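Local coordinates for zinc chaperone AztD (Citrobacter koseri, PDB 6CMK), which acts as a periplasmic zinc chaperone of the AztABCD transport system, handing one zinc ion directly to the solute-binding protein AztC, at residues B[119-125]-B[136-141]; B[126-130]-B[169-175]; B[192-197]-B[209-215]; B[221-225]-B[236-240]; B[226-230]-B[258-262]. One frame throughout, in Å; residues are numbered along the deposited sequence. Where two conformers were deposited one is given.

Contact 1 of 5, residues B[119-125]-B[136-141]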
# COMPACT_ATOMS: atom_id res chain seq x y z
N LEU B 119 0.93 -27.52 -3.76
CA LEU B 119 1.88 -27.62 -4.86
C LEU B 119 2.78 -28.81 -4.59
O LEU B 119 3.41 -28.87 -3.53
CB LEU B 119 2.72 -26.35 -5.00
CG LEU B 119 1.95 -25.03 -4.95
CD1 LEU B 119 2.92 -23.87 -5.01
CD2 LEU B 119 0.96 -24.98 -6.10
N THR B 120 2.87 -29.73 -5.54
CA THR B 120 3.66 -30.94 -5.35
C THR B 120 4.77 -31.05 -6.37
O THR B 120 4.62 -30.64 -7.53
CB THR B 120 2.78 -32.19 -5.40
OG1 THR B 120 2.20 -32.30 -6.70
CG2 THR B 120 1.68 -32.09 -4.36
N GLY B 121 5.90 -31.56 -5.91
CA GLY B 121 7.05 -31.80 -6.75
C GLY B 121 8.23 -32.12 -5.86
O GLY B 121 8.19 -31.94 -4.64
N LYS B 122 9.29 -32.60 -6.50
CA LYS B 122 10.45 -33.04 -5.75
C LYS B 122 11.23 -31.86 -5.19
O LYS B 122 11.65 -30.97 -5.93
CB LYS B 122 11.34 -33.90 -6.65
CG LYS B 122 10.72 -35.27 -6.95
CD LYS B 122 11.34 -35.97 -8.16
CE LYS B 122 10.51 -35.75 -9.43
NZ LYS B 122 10.59 -36.88 -10.40
N LYS B 123 11.43 -31.86 -3.87
CA LYS B 123 12.25 -30.90 -3.13
C LYS B 123 11.85 -29.45 -3.39
O LYS B 123 12.66 -28.66 -3.91
CB LYS B 123 13.73 -31.10 -3.49
CG LYS B 123 14.37 -32.30 -2.79
CD LYS B 123 15.83 -32.49 -3.18
CE LYS B 123 16.00 -33.63 -4.18
NZ LYS B 123 15.61 -34.95 -3.61
N PRO B 124 10.65 -29.03 -3.01
CA PRO B 124 10.32 -27.61 -3.13
C PRO B 124 11.34 -26.77 -2.40
O PRO B 124 11.80 -27.12 -1.30
CB PRO B 124 8.92 -27.51 -2.51
CG PRO B 124 8.78 -28.70 -1.66
CD PRO B 124 9.57 -29.79 -2.34
N GLY B 125 11.76 -25.68 -3.04
CA GLY B 125 12.76 -24.80 -2.50
C GLY B 125 12.25 -23.38 -2.40
O GLY B 125 11.26 -23.13 -1.71
N GLN B 136 6.90 -20.83 -7.27
CA GLN B 136 7.44 -21.84 -6.37
C GLN B 136 8.48 -22.66 -7.13
O GLN B 136 8.16 -23.25 -8.18
CB GLN B 136 6.33 -22.74 -5.82
CG GLN B 136 6.82 -23.89 -4.95
CD GLN B 136 7.46 -23.38 -3.68
OE1 GLN B 136 6.82 -22.67 -2.90
NE2 GLN B 136 8.72 -23.73 -3.46
N TRP B 137 9.70 -22.69 -6.61
CA TRP B 137 10.78 -23.49 -7.18
C TRP B 137 10.75 -24.91 -6.62
O TRP B 137 10.41 -25.13 -5.45
CB TRP B 137 12.13 -22.85 -6.88
CG TRP B 137 13.25 -23.41 -7.70
CD1 TRP B 137 14.05 -24.48 -7.39
CD2 TRP B 137 13.69 -22.92 -8.96
NE1 TRP B 137 14.97 -24.68 -8.40
CE2 TRP B 137 14.76 -23.74 -9.38
CE3 TRP B 137 13.28 -21.87 -9.79
CZ2 TRP B 137 15.43 -23.53 -10.58
CZ3 TRP B 137 13.94 -21.67 -10.99
CH2 TRP B 137 15.01 -22.49 -11.37
N PHE B 138 11.13 -25.87 -7.46
CA PHE B 138 11.29 -27.26 -7.04
C PHE B 138 12.68 -27.71 -7.46
O PHE B 138 12.97 -27.83 -8.66
CB PHE B 138 10.21 -28.17 -7.64
CG PHE B 138 8.85 -27.95 -7.06
CD1 PHE B 138 8.03 -26.95 -7.56
CD2 PHE B 138 8.39 -28.72 -6.00
CE1 PHE B 138 6.78 -26.73 -7.03
CE2 PHE B 138 7.14 -28.51 -5.47
CZ PHE B 138 6.33 -27.50 -5.98
N ASP B 139 13.55 -27.97 -6.47
CA ASP B 139 14.94 -28.32 -6.73
C ASP B 139 15.08 -29.62 -7.52
O ASP B 139 16.12 -29.81 -8.18
CB ASP B 139 15.70 -28.46 -5.42
CG ASP B 139 15.92 -27.12 -4.72
OD1 ASP B 139 15.61 -26.06 -5.30
OD2 ASP B 139 16.43 -27.15 -3.58
N GLY B 140 14.10 -30.52 -7.47
CA GLY B 140 14.18 -31.79 -8.15
C GLY B 140 13.36 -31.90 -9.41
O GLY B 140 13.27 -32.99 -9.99
N GLU B 141 12.76 -30.80 -9.87
CA GLU B 141 11.94 -30.79 -11.06
C GLU B 141 12.62 -29.93 -12.12
O GLU B 141 13.46 -29.09 -11.81
CB GLU B 141 10.53 -30.26 -10.77
CG GLU B 141 9.76 -31.04 -9.70
CD GLU B 141 9.31 -32.40 -10.15
OE1 GLU B 141 9.16 -32.61 -11.37
OE2 GLU B 141 9.10 -33.27 -9.27
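Phe138 lays its ring across the bend at 119-125, with CZ 3.9 Å from Leu119 CB and CE2 3.6 Å from Pro124 CB and 3.3 Å from Gly121 N. Pro124 and Phe138 form an antiparallel non-hydrogen-bonded pair, so both side chains lie on one face of the hairpin 124-130/133-138. On either side of that pair the backbones join: Gly125 N to Trp137 O (2.8 Å) on one, Asp139 N to Lys123 O (2.8 Å) and Gly140 N to Lys122 O (2.9 Å) on the other, both donors within the type I turn Phe138-Glu141. Gln136 NE2 reaches two carbonyls, Gly125 O at 3.1 Å and Trp137 O at 3.0 Å. Gly121 meets the ring where a beta carbon would collide with Phe138 CD2. This is the start of a propeller blade, entered directly from strand 113-120 of the preceding one. Chemically, an apolar contact of Phe138 with Leu119 and Pro124 sits beside main-chain hydrogen bonds, and the turn carries Asp139, whose OD2 is hydrogen-bonded to ND1 of the zinc ligand His169.

Contact 2 of 5, residues B[126-130]-B[169-175]; sequences HFVER and HGVAVPY
Two nearly parallel strands, 126-130 and 172-174, illustrate how propeller blades meet: axes 14° apart, 6.5 Å at closest, too far for direct pairing, His126 opposite Val171 (CA-CA 5.8 Å) and Val128 opposite Val173 (6.0 Å). The first strand is extended. His126 (chi1 m) brings NE2 to 3.4 Å from NE2 of His169 (chi1 t, ND1 hydrogen-bonded to Asp139); both ligate one zinc, with His216. One water accepts from His126 N (2.9 Å) and donates to Gly170 O (2.8 Å); another donates to His126 O (2.9 Å) and accepts from Ala172 N (3.0 Å). Val128 (chi1 t) sets CG2 3.9 Å from Val171 CG2 and CG1 3.7 Å from Pro174 CD. Arg130 (chi1 p) donates from NH1 to Pro174 O at 3.0 Å, one guanidinium face against Tyr175 CE1. Phe127 and Glu129 point away, to the face where Phe80 and Glu74 of the preceding blade meet them; strand 133-138 pairs alongside 126-130, and behind Val128 and Val173, Phe225 of strand 224-228 brings in the next blade.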
# COMPACT_ATOMS: atom_id res chain seq x y z
N HIS B 126 12.89 -22.45 -3.11
CA HIS B 126 12.62 -21.03 -2.91
C HIS B 126 11.23 -20.64 -3.39
O HIS B 126 10.78 -21.03 -4.47
CB HIS B 126 13.68 -20.19 -3.61
CG HIS B 126 14.98 -20.14 -2.86
ND1 HIS B 126 15.43 -19.00 -2.23
CD2 HIS B 126 15.90 -21.10 -2.60
CE1 HIS B 126 16.58 -19.25 -1.64
NE2 HIS B 126 16.89 -20.52 -1.85
N PHE B 127 10.57 -19.84 -2.57
CA PHE B 127 9.25 -19.30 -2.84
C PHE B 127 9.39 -17.80 -3.01
O PHE B 127 10.06 -17.15 -2.20
CB PHE B 127 8.30 -19.64 -1.68
CG PHE B 127 6.98 -18.93 -1.73
CD1 PHE B 127 6.84 -17.64 -1.23
CD2 PHE B 127 5.86 -19.57 -2.24
CE1 PHE B 127 5.62 -17.00 -1.27
CE2 PHE B 127 4.63 -18.93 -2.27
CZ PHE B 127 4.52 -17.65 -1.78
N VAL B 128 8.79 -17.26 -4.07
CA VAL B 128 8.75 -15.81 -4.28
C VAL B 128 7.33 -15.42 -4.65
O VAL B 128 6.75 -15.98 -5.58
CB VAL B 128 9.72 -15.35 -5.39
CG1 VAL B 128 9.61 -13.83 -5.56
CG2 VAL B 128 11.15 -15.73 -5.08
N GLU B 129 6.79 -14.45 -3.93
CA GLU B 129 5.50 -13.86 -4.27
C GLU B 129 5.64 -12.35 -4.35
O GLU B 129 6.37 -11.75 -3.55
CB GLU B 129 4.43 -14.25 -3.25
CG GLU B 129 3.03 -13.72 -3.56
CD GLU B 129 2.80 -12.32 -3.03
OE1 GLU B 129 3.53 -11.90 -2.10
OE2 GLU B 129 1.86 -11.66 -3.52
N ARG B 130 4.98 -11.75 -5.33
CA ARG B 130 4.92 -10.30 -5.39
C ARG B 130 3.67 -9.89 -6.16
O ARG B 130 3.37 -10.45 -7.21
CB ARG B 130 6.18 -9.70 -6.04
CG ARG B 130 6.63 -10.37 -7.33
CD ARG B 130 7.96 -9.78 -7.82
NE ARG B 130 7.86 -8.34 -8.06
CZ ARG B 130 7.30 -7.79 -9.13
NH1 ARG B 130 6.79 -8.54 -10.08
NH2 ARG B 130 7.24 -6.47 -9.25
N HIS B 169 19.25 -26.10 -7.64
CA HIS B 169 18.84 -25.25 -6.53
C HIS B 169 18.82 -23.82 -7.03
O HIS B 169 19.84 -23.12 -7.04
CB HIS B 169 19.77 -25.38 -5.33
CG HIS B 169 19.31 -24.60 -4.14
ND1 HIS B 169 18.16 -24.93 -3.45
CD2 HIS B 169 19.80 -23.49 -3.55
CE1 HIS B 169 17.99 -24.06 -2.46
NE2 HIS B 169 18.97 -23.18 -2.51
N GLY B 170 17.64 -23.37 -7.43
CA GLY B 170 17.52 -22.09 -8.08
C GLY B 170 16.42 -21.22 -7.51
O GLY B 170 15.96 -21.43 -6.38
N VAL B 171 16.00 -20.23 -8.30
CA VAL B 171 14.96 -19.31 -7.88
C VAL B 171 14.25 -18.79 -9.12
O VAL B 171 14.86 -18.60 -10.18
CB VAL B 171 15.57 -18.16 -7.04
CG1 VAL B 171 16.66 -17.45 -7.82
CG2 VAL B 171 14.48 -17.18 -6.60
N ALA B 172 12.95 -18.57 -8.98
CA ALA B 172 12.11 -17.99 -10.02
C ALA B 172 11.41 -16.78 -9.44
O ALA B 172 10.83 -16.85 -8.35
CB ALA B 172 11.08 -18.99 -10.53
N VAL B 173 11.42 -15.68 -10.19
CA VAL B 173 10.80 -14.44 -9.76
C VAL B 173 9.66 -14.14 -10.72
O VAL B 173 9.88 -14.05 -11.94
CB VAL B 173 11.82 -13.28 -9.74
CG1 VAL B 173 11.17 -12.04 -9.15
CG2 VAL B 173 13.06 -13.67 -8.95
N PRO B 174 8.41 -13.98 -10.24
CA PRO B 174 7.28 -13.83 -11.16
C PRO B 174 7.02 -12.39 -11.56
O PRO B 174 7.00 -11.48 -10.72
CB PRO B 174 6.12 -14.41 -10.35
CG PRO B 174 6.44 -14.04 -8.94
CD PRO B 174 7.95 -14.06 -8.83
N TYR B 175 6.84 -12.17 -12.86
CA TYR B 175 6.55 -10.87 -13.46
C TYR B 175 5.27 -10.96 -14.29
O TYR B 175 4.65 -12.02 -14.40
CB TYR B 175 7.75 -10.38 -14.27
CG TYR B 175 8.84 -9.93 -13.33
CD1 TYR B 175 8.76 -8.70 -12.72
CD2 TYR B 175 9.87 -10.78 -12.96
CE1 TYR B 175 9.69 -8.28 -11.82
CE2 TYR B 175 10.81 -10.37 -12.05
CZ TYR B 175 10.72 -9.12 -11.48
OH TYR B 175 11.64 -8.70 -10.54
O HOH W 1 11.13 -19.25 -6.68
O HOH W 2 15.31 -23.43 -4.48

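Contact 3 of 5, residues B[192-197]-B[209-215]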
# COMPACT_ATOMS: atom_id res chain seq x y z
N ARG B 192 26.04 -24.39 -7.95
CA ARG B 192 25.18 -23.22 -7.92
C ARG B 192 24.90 -22.76 -9.35
O ARG B 192 25.69 -23.01 -10.27
CB ARG B 192 25.80 -22.10 -7.09
CG ARG B 192 25.55 -22.24 -5.59
CD ARG B 192 26.16 -21.11 -4.76
NE ARG B 192 25.73 -21.20 -3.36
CZ ARG B 192 26.06 -20.33 -2.41
NH1 ARG B 192 26.84 -19.30 -2.67
NH2 ARG B 192 25.61 -20.50 -1.17
N PRO B 193 23.77 -22.10 -9.57
CA PRO B 193 23.48 -21.57 -10.91
C PRO B 193 24.47 -20.46 -11.27
O PRO B 193 25.17 -19.91 -10.43
CB PRO B 193 22.04 -21.06 -10.80
CG PRO B 193 21.77 -20.95 -9.33
CD PRO B 193 22.64 -21.94 -8.64
N VAL B 194 24.51 -20.15 -12.57
CA VAL B 194 25.55 -19.30 -13.14
C VAL B 194 25.03 -17.94 -13.56
O VAL B 194 25.81 -17.12 -14.06
CB VAL B 194 26.23 -20.01 -14.33
CG1 VAL B 194 26.86 -21.31 -13.87
CG2 VAL B 194 25.24 -20.27 -15.45
N GLY B 195 23.74 -17.68 -13.38
CA GLY B 195 23.17 -16.41 -13.76
C GLY B 195 21.66 -16.52 -13.76
O GLY B 195 21.10 -17.46 -13.19
N ALA B 196 21.01 -15.56 -14.41
CA ALA B 196 19.56 -15.52 -14.49
C ALA B 196 19.16 -15.03 -15.87
O ALA B 196 19.93 -14.35 -16.55
CB ALA B 196 18.95 -14.61 -13.42
N ARG B 197 17.94 -15.36 -16.27
CA ARG B 197 17.43 -14.90 -17.55
C ARG B 197 15.93 -14.63 -17.46
O ARG B 197 15.22 -15.21 -16.64
CB ARG B 197 17.69 -15.91 -18.67
CG ARG B 197 17.02 -17.26 -18.49
CD ARG B 197 17.12 -18.09 -19.78
NE ARG B 197 18.49 -18.41 -20.14
CZ ARG B 197 19.06 -19.61 -20.02
NH1 ARG B 197 18.39 -20.64 -19.54
NH2 ARG B 197 20.33 -19.78 -20.39
N ASP B 209 21.21 -13.57 -21.50
CA ASP B 209 21.49 -14.07 -20.17
C ASP B 209 22.24 -13.03 -19.35
O ASP B 209 23.17 -12.38 -19.83
CB ASP B 209 22.32 -15.36 -20.25
CG ASP B 209 21.53 -16.53 -20.78
OD1 ASP B 209 20.30 -16.42 -20.88
OD2 ASP B 209 22.15 -17.57 -21.09
N ALA B 210 21.84 -12.89 -18.09
CA ALA B 210 22.57 -12.08 -17.13
C ALA B 210 23.47 -13.00 -16.32
O ALA B 210 22.99 -13.68 -15.40
CB ALA B 210 21.61 -11.31 -16.23
N LEU B 211 24.76 -13.01 -16.63
CA LEU B 211 25.70 -13.85 -15.91
C LEU B 211 25.93 -13.31 -14.51
O LEU B 211 26.08 -12.10 -14.30
CB LEU B 211 27.03 -13.96 -16.66
CG LEU B 211 27.25 -15.22 -17.50
CD1 LEU B 211 26.19 -15.35 -18.56
CD2 LEU B 211 28.63 -15.21 -18.14
N CYS B 212 25.98 -14.21 -13.54
CA CYS B 212 26.19 -13.89 -12.14
C CYS B 212 26.65 -15.18 -11.47
O CYS B 212 25.83 -15.96 -10.97
CB CYS B 212 24.92 -13.34 -11.49
SG CYS B 212 25.18 -12.08 -10.18
N PRO B 213 27.95 -15.46 -11.49
CA PRO B 213 28.43 -16.77 -11.02
C PRO B 213 28.09 -17.03 -9.56
O PRO B 213 28.18 -16.14 -8.72
CB PRO B 213 29.95 -16.69 -11.23
CG PRO B 213 30.26 -15.25 -11.38
CD PRO B 213 29.05 -14.60 -11.95
N GLY B 214 27.69 -18.27 -9.27
CA GLY B 214 27.41 -18.65 -7.91
C GLY B 214 26.16 -18.00 -7.37
O GLY B 214 26.13 -17.57 -6.22
N LEU B 215 25.13 -17.89 -8.20
CA LEU B 215 23.92 -17.18 -7.80
C LEU B 215 23.20 -17.92 -6.67
O LEU B 215 22.91 -19.12 -6.78
CB LEU B 215 23.00 -17.04 -9.01
CG LEU B 215 21.80 -16.10 -8.86
CD1 LEU B 215 21.46 -15.49 -10.21
CD2 LEU B 215 20.60 -16.85 -8.29
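Arg197 and Asp209 make a two-pronged salt bridge, NE to OD1 at 2.8 Å and NH2 to OD2 at 2.9 Å, and Lys205 adds a second cation to OD1. Beside it, Ala196 and Ala210 form an antiparallel hydrogen-bonded pair, each N 2.9 Å from the O of the other. Gly195 and Leu211 follow as a non-hydrogen-bonded pair, CA to CA 4.2 Å; a beta carbon on Gly195 would strike Ala210 O. Strands 195-197 and 209-211 run antiparallel, their directions 161° apart, and bonding runs on beyond them, from Cys212 N to Val194 O and from Leu215 N to Pro193 O, both 3.0 Å. Packing comes from Leu215, whose CD1 lies 4.2 Å from Ala196 CB and whose CB lies 4.1 Å from Pro193 CG; Leu234 of the following blade covers Ala196, Ala210 and Leu215. Cys212 is tied to Cys229 by a disulfide. Outer-strand pairing that leads on into the next blade is typical of a beta propeller, and here the exit runs through Leu215 to the zinc ligand His216.

Contact 4 of 5, residues B[221-225]-B[236-240]; sequences SGDTF and ITQKN
A single antiparallel hydrogen-bonded pair, Phe225 with Ile236 (CA-CA 5.0 Å), sets the register at the open end of the hairpin 224-228/232-237: Phe225 N donates to Ile236 O at 2.9 Å, Ile236 N to Phe225 O at 2.8 Å. Their side chains share a face, CB to CB 4.3 Å, Phe225 at chi1 t and Ile236 at m. A preceding type II' turn, Ser221-Thr224, is closed by Ser221 N to Thr224 O (2.8 Å) and Thr224 N to Ser221 O (3.2 Å), Gly222 at phi/psi 57/-136. Beyond the Phe225-Ile236 pair, at Asp223 and Gln238, the backbones part. One water donates to Asp223 O (2.8 Å) and accepts from Gln238 N (2.9 Å); a second donates to Asp223 OD2 (2.9 Å) and accepts from Lys239 NZ (2.9 Å). Asp223 (chi1 p) takes Thr224 OG1 on OD1 at 2.9 Å and also Gln269 NE2. Strands 218-221 and 244-249 flank the hairpin in this propeller blade, Tyr175 packs on Phe225 and Ile236, and Leu296 of the second subunit meets Asp223.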
# COMPACT_ATOMS: atom_id res chain seq x y z
N SER B 221 12.35 -5.54 -2.65
CA SER B 221 12.17 -4.31 -1.88
C SER B 221 11.49 -3.30 -2.80
O SER B 221 12.11 -2.79 -3.73
CB SER B 221 13.50 -3.78 -1.36
OG SER B 221 13.30 -2.64 -0.52
N GLY B 222 10.23 -3.02 -2.52
CA GLY B 222 9.48 -2.15 -3.43
C GLY B 222 9.48 -2.74 -4.82
O GLY B 222 9.28 -3.95 -5.00
N ASP B 223 9.71 -1.89 -5.82
CA ASP B 223 9.62 -2.32 -7.21
C ASP B 223 10.88 -3.02 -7.72
O ASP B 223 10.95 -3.34 -8.91
CB ASP B 223 9.29 -1.12 -8.11
CG ASP B 223 10.47 -0.19 -8.34
OD1 ASP B 223 11.51 -0.26 -7.64
OD2 ASP B 223 10.35 0.63 -9.27
N THR B 224 11.85 -3.31 -6.85
CA THR B 224 13.13 -3.87 -7.26
C THR B 224 13.34 -5.22 -6.59
O THR B 224 13.11 -5.37 -5.39
CB THR B 224 14.28 -2.91 -6.91
OG1 THR B 224 14.06 -1.68 -7.60
CG2 THR B 224 15.63 -3.49 -7.34
N PHE B 225 13.73 -6.22 -7.38
CA PHE B 225 14.04 -7.53 -6.85
C PHE B 225 15.53 -7.79 -7.02
O PHE B 225 16.12 -7.44 -8.05
CB PHE B 225 13.22 -8.63 -7.54
CG PHE B 225 13.09 -9.86 -6.72
CD1 PHE B 225 14.04 -10.85 -6.79
CD2 PHE B 225 12.02 -10.01 -5.85
CE1 PHE B 225 13.94 -11.96 -6.01
CE2 PHE B 225 11.90 -11.13 -5.07
CZ PHE B 225 12.88 -12.11 -5.15
N ILE B 236 16.29 -6.32 -10.59
CA ILE B 236 15.24 -6.55 -11.58
C ILE B 236 14.10 -5.57 -11.34
O ILE B 236 13.65 -5.39 -10.20
CB ILE B 236 14.70 -8.00 -11.50
CG1 ILE B 236 15.85 -9.02 -11.46
CG2 ILE B 236 13.77 -8.30 -12.68
CD1 ILE B 236 15.40 -10.39 -11.01
N THR B 237 13.61 -4.97 -12.42
CA THR B 237 12.40 -4.14 -12.40
C THR B 237 11.57 -4.48 -13.62
O THR B 237 12.09 -4.96 -14.62
CB THR B 237 12.71 -2.65 -12.43
OG1 THR B 237 13.52 -2.37 -13.58
CG2 THR B 237 13.45 -2.20 -11.18
N GLN B 238 10.26 -4.21 -13.53
CA GLN B 238 9.39 -4.34 -14.70
C GLN B 238 8.45 -3.15 -14.74
O GLN B 238 7.82 -2.82 -13.73
CB GLN B 238 8.56 -5.62 -14.67
CG GLN B 238 7.71 -5.77 -15.95
CD GLN B 238 6.84 -7.01 -15.95
OE1 GLN B 238 6.30 -7.40 -14.92
NE2 GLN B 238 6.69 -7.62 -17.11
N LYS B 239 8.34 -2.54 -15.91
CA LYS B 239 7.30 -1.54 -16.12
C LYS B 239 6.28 -2.12 -17.10
O LYS B 239 5.56 -3.06 -16.74
CB LYS B 239 7.94 -0.23 -16.56
CG LYS B 239 8.72 0.36 -15.38
CD LYS B 239 9.33 1.71 -15.68
CE LYS B 239 10.46 2.02 -14.71
NZ LYS B 239 10.00 2.14 -13.30
N ASN B 240 6.20 -1.61 -18.32
CA ASN B 240 5.16 -2.07 -19.23
C ASN B 240 5.74 -2.86 -20.40
O ASN B 240 5.19 -2.86 -21.50
CB ASN B 240 4.32 -0.88 -19.70
CG ASN B 240 3.38 -0.40 -18.61
OD1 ASN B 240 2.64 -1.20 -18.03
ND2 ASN B 240 3.43 0.88 -18.30
O HOH W 3 9.19 -3.31 -11.03
O HOH W 4 9.52 -0.39 -11.90

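Contact 5 of 5, residues B[226-230]-B[258-262]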
# COMPACT_ATOMS: atom_id res chain seq x y z
N ALA B 226 16.14 -8.42 -6.02
CA ALA B 226 17.58 -8.64 -6.04
C ALA B 226 17.91 -10.13 -5.96
O ALA B 226 17.29 -10.87 -5.20
CB ALA B 226 18.27 -7.91 -4.89
N LEU B 227 18.90 -10.54 -6.75
CA LEU B 227 19.51 -11.86 -6.69
C LEU B 227 21.00 -11.65 -6.46
O LEU B 227 21.63 -10.85 -7.17
CB LEU B 227 19.27 -12.66 -7.97
CG LEU B 227 17.83 -12.78 -8.49
CD1 LEU B 227 17.82 -13.50 -9.84
CD2 LEU B 227 16.95 -13.51 -7.49
N SER B 228 21.57 -12.35 -5.50
CA SER B 228 22.98 -12.16 -5.16
C SER B 228 23.83 -13.29 -5.71
O SER B 228 23.39 -14.43 -5.84
CB SER B 228 23.16 -12.07 -3.64
OG SER B 228 22.49 -13.12 -2.98
N CYS B 229 25.08 -12.95 -6.04
CA CYS B 229 26.02 -13.94 -6.54
C CYS B 229 27.43 -13.50 -6.14
O CYS B 229 27.61 -12.61 -5.30
CB CYS B 229 25.86 -14.11 -8.05
SG CYS B 229 26.66 -12.84 -9.00
N GLU B 230 28.44 -14.14 -6.74
CA GLU B 230 29.83 -13.89 -6.34
C GLU B 230 30.34 -12.52 -6.79
O GLU B 230 31.28 -12.01 -6.18
CB GLU B 230 30.73 -15.00 -6.89
CG GLU B 230 30.34 -16.38 -6.37
CD GLU B 230 31.08 -17.52 -7.06
OE1 GLU B 230 31.77 -17.29 -8.08
OE2 GLU B 230 30.95 -18.67 -6.59
N SER B 258 31.07 -12.24 -0.36
CA SER B 258 29.91 -12.15 -1.23
C SER B 258 28.68 -12.54 -0.43
O SER B 258 28.78 -13.07 0.68
CB SER B 258 30.05 -13.03 -2.48
OG SER B 258 29.96 -14.41 -2.15
N THR B 259 27.52 -12.28 -1.02
CA THR B 259 26.23 -12.47 -0.38
C THR B 259 25.57 -13.73 -0.92
O THR B 259 25.54 -13.96 -2.14
CB THR B 259 25.33 -11.27 -0.63
OG1 THR B 259 25.93 -10.10 -0.06
CG2 THR B 259 23.95 -11.49 -0.03
N SER B 260 25.02 -14.54 -0.01
CA SER B 260 24.24 -15.71 -0.38
C SER B 260 22.82 -15.70 0.20
O SER B 260 22.05 -16.62 -0.10
CB SER B 260 24.96 -17.00 0.05
OG SER B 260 25.19 -17.02 1.45
N THR B 261 22.46 -14.70 1.00
CA THR B 261 21.12 -14.61 1.57
C THR B 261 20.75 -13.14 1.66
O THR B 261 21.59 -12.34 2.08
CB THR B 261 21.05 -15.24 2.97
OG1 THR B 261 21.73 -16.50 2.96
CG2 THR B 261 19.60 -15.45 3.40
N LEU B 262 19.52 -12.79 1.27
CA LEU B 262 19.07 -11.41 1.23
C LEU B 262 17.72 -11.22 1.92
O LEU B 262 16.88 -12.12 1.93
CB LEU B 262 18.89 -10.91 -0.21
CG LEU B 262 20.14 -10.72 -1.05
CD1 LEU B 262 19.75 -10.74 -2.52
CD2 LEU B 262 20.84 -9.43 -0.68
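Three rotamers shape this meeting of strand 226-228 with the segment 258-262, a loop that runs into strand 262-264. Leu262, at chi1 m and chi2 t, extends CD1 to 4.0 Å from Ala226 CB, 3.6 Å from Ala226 O and 3.7 Å from Ser228 OG. Ser228, chi1 p, points its CA-to-CB bond at the loop and brings OG within 3.7 Å of Thr259 CG2, yet the hydroxyl's hydrogen-bond partner is the carbonyl of His216. Thr259, chi1 m, likewise places OG1 on Asn274 O and leaves its methyl for Ser228. Farther along, Ser258 CB sits 4.0 Å from Glu230 CA and 3.8 Å from Cys229 O, while Cys229 (chi1 p) turns away to its disulfide with Cys212. The two segments run roughly antiparallel, 158° apart end to end, without pairing as strands. Here one propeller blade abuts the lead-in to the next. Across the joint the chemistry is van der Waals; polarity is spent on third parties, among them His216, a zinc ligand whose ND1 hydrogen-bonds Ser260 O.

How the contacts relate
From the N terminus, contact 1 closes a short loop across the hairpin 124-130/133-138. Contact 2 opens within that loop and crosses it, carrying strand 124-130 over to the blade 172-211; Asp139 of contact 1 and His169 of contact 2 join the two at the zinc site. Contact 3 follows in series, closing the loop between strands 195-200 and 208-211. Contacts 4 and 5 then alternate along strand 224-228 in the blade 218-249, contact 4 closing its hairpin and contact 5 reaching on to the blade 262-295. The Cys212-Cys229 disulfide couples contacts 3 and 5, while Tyr175 and Val173 of contact 2 pack on Phe225 of contact 4. Successive blades are thereby stitched around the propeller.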